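Local atomic coordinates of citrate synthase (Mycobacterium tuberculosis, PDB entry 4TVM), a protein that catalyses the condensation of oxaloacetate with acetyl-CoA and water to give citrate and CoA, a step of the Krebs cycle. Residues K121-G126 and S138-A143; I174-Y179 and R202-F207. All blocks are in the same frame, centred on the assembly; numbering follows the deposited sequence.

Contact 1 of 2, residues K121-G126 and S138-A143; sequences KRFFDG and SSVVNA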
# COMPACT_ATOMS: atom_id res chain seq x y z
N LYS A 121 13.84 2.16 -19.38
CA LYS A 121 13.22 1.60 -20.59
C LYS A 121 13.61 0.16 -20.81
O LYS A 121 12.75 -0.68 -20.98
CB LYS A 121 13.64 2.41 -21.80
CG LYS A 121 12.77 2.21 -23.02
CD LYS A 121 13.50 2.62 -24.27
CE LYS A 121 12.61 2.54 -25.50
NZ LYS A 121 13.31 1.86 -26.61
N ARG A 122 14.92 -0.11 -20.79
CA ARG A 122 15.46 -1.46 -20.99
C ARG A 122 14.94 -2.49 -19.97
O ARG A 122 14.69 -3.62 -20.31
CB ARG A 122 16.98 -1.42 -20.92
CG ARG A 122 17.68 -1.01 -22.21
CD ARG A 122 19.13 -0.61 -21.93
NE ARG A 122 19.82 -1.60 -21.11
CZ ARG A 122 21.09 -1.49 -20.70
NH1 ARG A 122 21.83 -0.43 -21.02
NH2 ARG A 122 21.63 -2.47 -19.97
N PHE A 123 14.82 -2.07 -18.71
CA PHE A 123 14.27 -2.88 -17.63
C PHE A 123 12.94 -3.57 -17.94
O PHE A 123 12.63 -4.59 -17.37
CB PHE A 123 14.07 -1.94 -16.45
CG PHE A 123 13.55 -2.59 -15.20
CD1 PHE A 123 12.19 -2.64 -14.96
CD2 PHE A 123 14.42 -3.01 -14.22
CE1 PHE A 123 11.69 -3.17 -13.78
CE2 PHE A 123 13.93 -3.55 -13.04
CZ PHE A 123 12.56 -3.62 -12.81
N PHE A 124 12.16 -3.02 -18.88
CA PHE A 124 11.01 -3.75 -19.42
C PHE A 124 11.39 -5.07 -20.09
O PHE A 124 10.56 -5.97 -20.23
CB PHE A 124 10.21 -2.88 -20.39
CG PHE A 124 9.31 -1.84 -19.70
CD1 PHE A 124 9.80 -0.59 -19.34
CD2 PHE A 124 7.98 -2.13 -19.45
CE1 PHE A 124 8.99 0.35 -18.73
CE2 PHE A 124 7.16 -1.19 -18.86
CZ PHE A 124 7.66 0.05 -18.50
N ASP A 125 12.66 -5.18 -20.47
CA ASP A 125 13.14 -6.36 -21.16
C ASP A 125 13.12 -7.62 -20.31
O ASP A 125 13.01 -8.73 -20.85
CB ASP A 125 14.55 -6.11 -21.73
CG ASP A 125 14.53 -5.14 -22.90
OD1 ASP A 125 13.42 -4.75 -23.32
OD2 ASP A 125 15.61 -4.75 -23.40
N GLY A 126 13.21 -7.45 -19.00
CA GLY A 126 13.28 -8.57 -18.06
C GLY A 126 11.96 -9.25 -17.78
O GLY A 126 11.92 -10.41 -17.32
N SER A 138 3.24 -1.87 -11.60
CA SER A 138 3.58 -1.74 -10.17
C SER A 138 5.11 -1.95 -10.02
O SER A 138 5.78 -1.27 -9.23
CB SER A 138 2.84 -2.78 -9.36
OG SER A 138 2.93 -4.02 -10.05
N SER A 139 5.64 -2.90 -10.79
CA SER A 139 7.02 -3.25 -10.65
C SER A 139 7.88 -2.05 -11.00
O SER A 139 8.84 -1.74 -10.29
CB SER A 139 7.34 -4.44 -11.54
OG SER A 139 8.57 -5.03 -11.19
N VAL A 140 7.51 -1.39 -12.10
CA VAL A 140 8.31 -0.29 -12.65
C VAL A 140 8.20 0.98 -11.81
O VAL A 140 9.15 1.69 -11.63
CB VAL A 140 7.90 -0.06 -14.12
CG1 VAL A 140 8.69 1.10 -14.72
CG2 VAL A 140 8.17 -1.32 -14.93
N VAL A 141 7.05 1.21 -11.20
CA VAL A 141 6.89 2.35 -10.34
C VAL A 141 7.76 2.27 -9.09
O VAL A 141 8.38 3.24 -8.71
CB VAL A 141 5.41 2.50 -9.97
CG1 VAL A 141 5.19 3.65 -8.98
CG2 VAL A 141 4.62 2.75 -11.24
N ASN A 142 7.79 1.12 -8.43
CA ASN A 142 8.75 0.92 -7.33
C ASN A 142 10.18 1.16 -7.79
O ASN A 142 10.97 1.80 -7.08
CB ASN A 142 8.57 -0.45 -6.75
CG ASN A 142 7.29 -0.55 -5.91
OD1 ASN A 142 7.20 0.04 -4.81
ND2 ASN A 142 6.29 -1.25 -6.43
N ALA A 143 10.51 0.72 -9.00
CA ALA A 143 11.86 0.89 -9.54
C ALA A 143 12.25 2.36 -9.82
O ALA A 143 13.44 2.69 -10.01
CB ALA A 143 12.00 0.07 -10.81

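Contact 2 of 2, residues I174-Y179 and R202-F207; sequences IAAYAY and RLTFGF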
# COMPACT_ATOMS: atom_id res chain seq x y z
N ILE A 174 5.05 4.82 -18.97
CA ILE A 174 5.20 3.50 -18.40
C ILE A 174 4.03 2.58 -18.71
O ILE A 174 4.22 1.40 -18.92
CB ILE A 174 5.28 3.62 -16.86
CG1 ILE A 174 6.57 4.32 -16.47
CG2 ILE A 174 5.28 2.25 -16.17
CD1 ILE A 174 6.62 4.64 -15.00
N ALA A 175 2.81 3.11 -18.64
CA ALA A 175 1.63 2.31 -18.91
C ALA A 175 1.58 1.96 -20.40
O ALA A 175 1.18 0.85 -20.76
CB ALA A 175 0.40 3.09 -18.52
N ALA A 176 1.98 2.89 -21.26
CA ALA A 176 2.02 2.58 -22.68
C ALA A 176 3.08 1.52 -22.95
O ALA A 176 2.85 0.67 -23.80
CB ALA A 176 2.34 3.82 -23.50
N TYR A 177 4.21 1.55 -22.24
CA TYR A 177 5.22 0.52 -22.46
C TYR A 177 4.79 -0.84 -21.95
O TYR A 177 5.14 -1.86 -22.53
CB TYR A 177 6.55 0.90 -21.84
CG TYR A 177 7.26 1.97 -22.60
CD1 TYR A 177 6.64 2.68 -23.63
CD2 TYR A 177 8.57 2.27 -22.29
CE1 TYR A 177 7.31 3.66 -24.31
CE2 TYR A 177 9.24 3.25 -22.98
CZ TYR A 177 8.60 3.93 -23.98
OH TYR A 177 9.29 4.91 -24.64
N ALA A 178 4.04 -0.86 -20.87
CA ALA A 178 3.57 -2.12 -20.32
C ALA A 178 2.59 -2.75 -21.29
O ALA A 178 2.53 -3.96 -21.41
CB ALA A 178 2.93 -1.87 -18.97
N TYR A 179 1.80 -1.93 -21.97
CA TYR A 179 0.92 -2.43 -23.04
C TYR A 179 1.76 -3.00 -24.13
O TYR A 179 1.55 -4.12 -24.55
CB TYR A 179 0.04 -1.31 -23.64
CG TYR A 179 -0.73 -1.79 -24.81
CD1 TYR A 179 -1.79 -2.65 -24.65
CD2 TYR A 179 -0.38 -1.40 -26.12
CE1 TYR A 179 -2.50 -3.11 -25.75
CE2 TYR A 179 -1.08 -1.86 -27.22
CZ TYR A 179 -2.13 -2.72 -27.02
OH TYR A 179 -2.85 -3.18 -28.09
N ARG A 202 -0.46 7.48 -28.87
CA ARG A 202 0.53 7.04 -29.87
C ARG A 202 1.45 5.98 -29.30
O ARG A 202 1.84 5.04 -30.00
CB ARG A 202 1.42 8.21 -30.30
CG ARG A 202 2.19 7.97 -31.59
CD ARG A 202 3.14 9.11 -31.93
NE ARG A 202 4.30 8.67 -32.71
CZ ARG A 202 5.54 8.53 -32.23
NH1 ARG A 202 5.82 8.75 -30.94
NH2 ARG A 202 6.53 8.15 -33.04
N LEU A 203 1.86 6.19 -28.04
CA LEU A 203 2.81 5.31 -27.39
C LEU A 203 2.16 3.95 -27.24
O LEU A 203 2.83 2.93 -27.28
CB LEU A 203 3.15 5.81 -26.03
CG LEU A 203 4.08 6.99 -25.93
CD1 LEU A 203 4.27 7.31 -24.44
CD2 LEU A 203 5.39 6.66 -26.57
N THR A 204 0.85 3.98 -27.07
CA THR A 204 0.05 2.79 -26.84
C THR A 204 -0.26 2.08 -28.13
O THR A 204 -0.19 0.86 -28.21
CB THR A 204 -1.28 3.18 -26.21
OG1 THR A 204 -1.02 4.09 -25.14
CG2 THR A 204 -1.99 1.98 -25.65
N PHE A 205 -0.61 2.86 -29.15
CA PHE A 205 -1.14 2.30 -30.37
C PHE A 205 -0.27 2.50 -31.59
O PHE A 205 -0.50 1.88 -32.60
CB PHE A 205 -2.53 2.91 -30.62
CG PHE A 205 -3.54 2.49 -29.59
CD1 PHE A 205 -3.82 1.13 -29.39
CD2 PHE A 205 -4.19 3.42 -28.81
CE1 PHE A 205 -4.73 0.71 -28.45
CE2 PHE A 205 -5.11 3.01 -27.86
CZ PHE A 205 -5.37 1.66 -27.68
N GLY A 206 0.71 3.37 -31.52
CA GLY A 206 1.60 3.61 -32.64
C GLY A 206 2.49 2.42 -32.98
O GLY A 206 2.93 1.69 -32.08
N PHE A 207 2.72 2.22 -34.28
CA PHE A 207 3.77 1.35 -34.76
C PHE A 207 4.84 2.21 -35.40
O PHE A 207 4.58 3.34 -35.76
CB PHE A 207 3.23 0.39 -35.79
CG PHE A 207 2.05 -0.39 -35.32
CD1 PHE A 207 2.23 -1.55 -34.57
CD2 PHE A 207 0.76 0.03 -35.63
CE1 PHE A 207 1.13 -2.28 -34.12
CE2 PHE A 207 -0.34 -0.70 -35.18
CZ PHE A 207 -0.16 -1.85 -34.43

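Contact 1 of 2, residues K121-G126 and S138-A143
Ser139, Val140 and Ala143 of helix 133-147 meet the rings of Phe123 and Phe124 in a buried helix-to-turn contact of the largely helical citrate synthase fold, at the dimer interface. No hydrogen bond crosses it; the 197 Å² buried is apolar in the main. Ser139 comes first, its OG 4.5 Å from Phe123 CE1, near the plane of that ring and at its edge. The backbone O of the same serine accepts a hydrogen bond from Ser139 OG of the second subunit. The next residue, Val140, touches both rings through CG2. This methyl lies over one face of Phe124, 4.2 Å from the ring centroid and 24° off the normal, a CH-pi contact shifted toward the rim; CG1 also approaches Phe124 CE1, at 4.1 Å. The same CG2 meets Phe123 only at the edge. Phe123 CG is anti to the backbone N (chi1 -178°), and the ring that follows also meets Phe123 and Phe127 of the second subunit. At Ala143 the CB lies over a face of the Phe123 ring, 4.2 Å from CZ.

Contact 2 of 2, residues I174-Y179 and R202-F207
Ala176 and Leu203 bring two helices of the citrate synthase fold, 159-182 and 196-205, into close packing within one subunit. The evidence for closeness is in the backbone: the nearest CA atoms, those of Ala176 and Thr204, are 4.6 Å apart, a separation that the small Ala176 side chain permits. Its methyl fits against both residues at once, with CB 3.3 Å from Leu203 CB and 3.7 Å from Thr204 OG1. OG1 of Thr204, anti to the carbonyl carbon (chi1 -47°), hydrogen bonds to Phe200 O in its own helix. Leu203 continues toward Tyr177, where CD2 reaches the ring edge, near its plane, 4.2 Å from CE1; the Tyr177 hydroxyl itself is held by Leu188 O. Tyr179 belongs to the close part as well. Its CG is anti to the backbone N (chi1 174°), and the side chain crosses that of Thr204 at about a right angle, with CD2 3.8 Å from Thr204 CG2. The ring also lies obliquely against the carbonyl O of Thr204.

The looser side is the far end of Tyr179 with Phe205, both residues partly exposed. There Tyr179 OH stays 4.3 Å from Phe205 CE1, and the two ring centroids are 5.9 Å apart with planes at 63°, an oblique pairing. Pro379 and Met382 also touch Tyr179, and Phe378 meets the Phe205 ring. No hydrogen bond crosses between the segments themselves, which bury 278 Å²; Lys180 NZ, just beyond the first, bonds to Gly206 O. The Phe205 ring is backed by its neighbour in sequence: Thr204 CG2 lies over the ring centre, 3.8 Å above the plane.

Contact 1 and contact 2 are neighbours, their centres about 14 Å apart, and they follow in series along the chain. They are joined directly: Phe124 CZ of contact 1 packs 3.6 Å from Tyr177 CB of contact 2, and Lys121 CG lies 3.7 Å from Tyr177 CE2. Phe187 adds a shared partner, edge-to-face with Phe124 and stacked on Tyr177, while Ile174 also touches Val140. The packing thus runs from the subunit interface at contact 1 through helix 159-182 to contact 2, whose two segments the second subunit does not touch. Both contacts lie away from the oxaloacetate pocket, which includes His229, Arg318 and Asp366.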